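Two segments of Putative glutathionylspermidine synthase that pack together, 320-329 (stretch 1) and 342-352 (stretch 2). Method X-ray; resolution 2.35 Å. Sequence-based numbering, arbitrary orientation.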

# COMPACT_ATOMS: atom_id res chain seq x y z
N ASP A 320 7.17 -5.16 9.37
CA ASP A 320 6.63 -5.46 10.70
C ASP A 320 6.63 -4.18 11.57
O ASP A 320 7.54 -3.36 11.47
CB ASP A 320 7.47 -6.55 11.39
CG ASP A 320 6.88 -6.97 12.73
OD1 ASP A 320 5.94 -7.79 12.73
OD2 ASP A 320 7.31 -6.41 13.76
N LYS A 321 5.60 -4.03 12.41
CA LYS A 321 5.42 -2.87 13.29
C LYS A 321 6.67 -2.55 14.15
O LYS A 321 6.96 -1.37 14.37
CB LYS A 321 4.14 -3.01 14.15
CG LYS A 321 4.35 -3.46 15.60
CD LYS A 321 4.24 -4.97 15.78
CE LYS A 321 3.71 -5.35 17.16
NZ LYS A 321 4.66 -5.01 18.25
N ASP A 322 7.45 -3.58 14.54
CA ASP A 322 8.66 -3.38 15.34
C ASP A 322 9.88 -2.92 14.52
O ASP A 322 10.85 -2.42 15.10
CB ASP A 322 9.00 -4.62 16.17
CG ASP A 322 8.02 -4.90 17.30
OD1 ASP A 322 7.48 -3.92 17.88
OD2 ASP A 322 7.82 -6.08 17.62
N THR A 323 9.84 -3.11 13.19
CA THR A 323 10.97 -2.70 12.34
C THR A 323 10.76 -1.30 11.79
O THR A 323 11.72 -0.58 11.55
CB THR A 323 11.22 -3.73 11.24
OG1 THR A 323 11.29 -5.02 11.82
CG2 THR A 323 12.49 -3.47 10.47
N TYR A 324 9.48 -0.91 11.63
CA TYR A 324 9.05 0.39 11.09
C TYR A 324 9.84 1.57 11.68
O TYR A 324 10.19 2.50 10.96
CB TYR A 324 7.53 0.57 11.33
CG TYR A 324 7.03 1.98 11.07
CD1 TYR A 324 6.75 2.41 9.77
CD2 TYR A 324 6.82 2.87 12.11
CE1 TYR A 324 6.28 3.70 9.52
CE2 TYR A 324 6.37 4.17 11.88
CZ TYR A 324 6.09 4.58 10.58
OH TYR A 324 5.66 5.86 10.35
N ILE A 325 10.13 1.51 12.98
CA ILE A 325 10.80 2.60 13.68
C ILE A 325 12.26 2.81 13.26
O ILE A 325 12.81 3.89 13.50
CB ILE A 325 10.59 2.49 15.21
CG1 ILE A 325 11.29 1.23 15.78
CG2 ILE A 325 9.06 2.51 15.57
CD1 ILE A 325 11.43 1.21 17.32
N TYR A 326 12.88 1.80 12.62
CA TYR A 326 14.29 1.88 12.19
C TYR A 326 14.48 2.35 10.75
O TYR A 326 15.61 2.54 10.32
CB TYR A 326 14.99 0.52 12.41
CG TYR A 326 14.91 0.05 13.84
CD1 TYR A 326 15.59 0.71 14.86
CD2 TYR A 326 14.12 -1.04 14.19
CE1 TYR A 326 15.49 0.30 16.19
CE2 TYR A 326 14.01 -1.46 15.52
CZ TYR A 326 14.68 -0.77 16.51
OH TYR A 326 14.57 -1.19 17.81
N VAL A 327 13.38 2.53 10.01
CA VAL A 327 13.44 2.91 8.59
C VAL A 327 14.25 4.21 8.34
O VAL A 327 15.19 4.15 7.55
CB VAL A 327 12.07 2.85 7.86
CG1 VAL A 327 12.23 3.23 6.39
CG2 VAL A 327 11.47 1.46 7.98
N PRO A 328 14.04 5.32 9.11
CA PRO A 328 14.89 6.51 8.91
C PRO A 328 16.39 6.22 9.08
O PRO A 328 17.20 6.75 8.32
CB PRO A 328 14.37 7.50 9.96
CG PRO A 328 13.00 7.08 10.24
CD PRO A 328 12.99 5.58 10.12
N GLU A 329 16.75 5.32 10.03
CA GLU A 329 18.14 4.92 10.26
C GLU A 329 18.68 4.06 9.12
O GLU A 329 19.89 4.11 8.84
CB GLU A 329 18.31 4.20 11.61
CG GLU A 329 18.29 5.11 12.83
CD GLU A 329 19.15 6.36 12.76
OE1 GLU A 329 20.31 6.26 12.29
OE2 GLU A 329 18.67 7.44 13.16
N SER A 342 8.98 11.63 6.39
CA SER A 342 9.10 11.37 7.82
C SER A 342 8.26 10.23 8.27
O SER A 342 7.12 10.08 7.84
CB SER A 342 8.75 12.61 8.64
OG SER A 342 9.80 13.55 8.62
N ASN A 343 8.78 9.47 9.24
CA ASN A 343 8.04 8.47 9.97
C ASN A 343 7.12 9.19 10.95
O ASN A 343 7.30 10.38 11.23
CB ASN A 343 9.01 7.59 10.77
CG ASN A 343 9.25 6.22 10.19
OD1 ASN A 343 9.15 5.98 8.98
ND2 ASN A 343 9.64 5.29 11.04
N VAL A 344 6.15 8.48 11.50
CA VAL A 344 5.28 9.02 12.53
C VAL A 344 5.79 8.42 13.86
O VAL A 344 6.04 7.22 13.90
CB VAL A 344 3.79 8.62 12.26
CG1 VAL A 344 2.86 9.09 13.38
CG2 VAL A 344 3.32 9.18 10.92
N PRO A 345 5.98 9.22 14.96
CA PRO A 345 6.38 8.60 16.24
C PRO A 345 5.38 7.52 16.62
O PRO A 345 4.16 7.75 16.54
CB PRO A 345 6.38 9.78 17.22
CG PRO A 345 6.50 11.00 16.36
CD PRO A 345 5.76 10.67 15.11
N THR A 346 5.86 6.29 16.81
CA THR A 346 4.98 5.16 17.04
C THR A 346 5.35 4.41 18.29
O THR A 346 6.51 4.07 18.48
CB THR A 346 4.93 4.24 15.80
OG1 THR A 346 4.72 5.05 14.65
CG2 THR A 346 3.82 3.19 15.88
N TYR A 347 4.35 4.16 19.13
CA TYR A 347 4.54 3.43 20.38
C TYR A 347 4.14 1.99 20.17
O TYR A 347 3.09 1.74 19.59
CB TYR A 347 3.67 4.05 21.49
CG TYR A 347 4.01 5.50 21.78
CD1 TYR A 347 5.03 5.83 22.67
CD2 TYR A 347 3.31 6.54 21.17
CE1 TYR A 347 5.32 7.16 22.97
CE2 TYR A 347 3.61 7.87 21.45
CZ TYR A 347 4.63 8.18 22.33
OH TYR A 347 4.98 9.49 22.56
N GLN A 348 4.97 1.04 20.61
CA GLN A 348 4.63 -0.39 20.51
C GLN A 348 4.20 -0.86 21.90
O GLN A 348 5.03 -0.97 22.80
CB GLN A 348 5.81 -1.23 19.98
CG GLN A 348 6.16 -0.96 18.50
CD GLN A 348 6.95 0.32 18.35
OE1 GLN A 348 7.95 0.56 19.04
NE2 GLN A 348 6.45 1.23 17.51
N LEU A 349 2.88 -1.08 22.09
CA LEU A 349 2.31 -1.46 23.40
C LEU A 349 2.78 -2.81 23.91
O LEU A 349 2.58 -3.12 25.08
CB LEU A 349 0.77 -1.33 23.41
CG LEU A 349 0.23 0.11 23.53
CD1 LEU A 349 0.42 0.89 22.23
CD2 LEU A 349 -1.20 0.12 23.89
N SER A 350 3.54 -3.55 23.09
CA SER A 350 4.23 -4.77 23.50
C SER A 350 5.42 -4.42 24.42
O SER A 350 5.99 -5.31 25.05
CB SER A 350 4.74 -5.53 22.27
OG SER A 350 5.64 -4.74 21.52
N LYS A 351 5.82 -3.12 24.45
CA LYS A 351 6.94 -2.63 25.26
C LYS A 351 6.40 -1.93 26.48
O LYS A 351 5.51 -1.09 26.36
CB LYS A 351 7.83 -1.67 24.43
CG LYS A 351 8.48 -2.35 23.23
CD LYS A 351 9.07 -1.33 22.25
CE LYS A 351 9.44 -1.96 20.92
NZ LYS A 351 10.03 -0.98 19.99
N ALA A 352 6.90 -2.30 27.67
CA ALA A 352 6.44 -1.79 28.96
C ALA A 352 6.49 -0.27 29.07
O ALA A 352 5.51 0.34 29.53
CB ALA A 352 7.23 -2.44 30.09
O HOH W 1 2.65 -3.83 19.95
O HOH W 2 11.23 -2.26 17.77
O HOH W 3 8.34 -5.70 20.75

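Stretch 1 is coiled throughout most of its length: residues 321–326 have helical phi/psi values without the regular bonding of a helix, and regular helix is established by 327–329. Stretch 2 is more extended, with a weakly bonded strand around 342–343, a short strand at 347–348 and a type I turn from Gln-348 to Lys-351, closed by the bond from Lys-351 N to Gln-348 O (2.8 Å). The two chains run in opposite senses, as the register shows: the CA atoms of Asp-322 and Gln-348, of Ile-325 and Thr-346, and of Pro-328 and Asn-343 each lie 7.2 Å apart. At this spacing side chains fill the gap, and the contact buries 509 Å² in total.

Two direct hydrogen bonds join the stretches, and both involve Tyr-324. Asn-343 ND2 donates to Tyr-324 O at 2.8 Å, meeting a carbonyl that is otherwise engaged within its own stretch only by a weak bond from Val-327 N (3.3 Å). The tyrosine side chain, with chi1 in the t well, reaches across so that its hydroxyl OH accepts from Val-344 N at 2.9 Å in a nearly linear arrangement. Consecutive residues of stretch 2 are thus held by the backbone and the side chain of one residue. The Asn-343 amide also covers one face of the Tyr-324 ring, with ND2 3.6 Å from CE2, and packs against Pro-328, whose CD lies 3.5 Å from the same nitrogen. Thr-346 OG1 approaches Tyr-324 CE2 to 3.3 Å while donating to Val-344 O (2.6 Å), a bond that satisfies the hydroxyl beside the aromatic ring.

Farther along, Ile-325 supplies an aliphatic surface. Its CG2 lies 3.5 Å from Gln-348 NE2, and its CD1 packs 3.7 Å from Lys-351 NZ. Gln-348 is buried, and its amide is served within stretch 2: NE2 makes a weak bond to Thr-346 O (3.0 Å), while OE1 accepts from Lys-351 NZ (2.8 Å).

The other end of the contact is polar. Lys-321 NZ and Asp-322 OD1 form a salt bridge at 3.0 Å, and OD1 also rests 3.3 Å from Gln-348 CG. Lys-351 NZ stands 4.4 Å from Asp-322 OD1, beyond salt-bridge range but electrostatically favourable. Three waters extend the bonding here: water 1 accepts from Lys-321 NZ and Ser-350 N, water 2 accepts from Lys-351 NZ and donates to Asp-322 O, and water 3 links Asp-322 OD2 with Ser-350 OG.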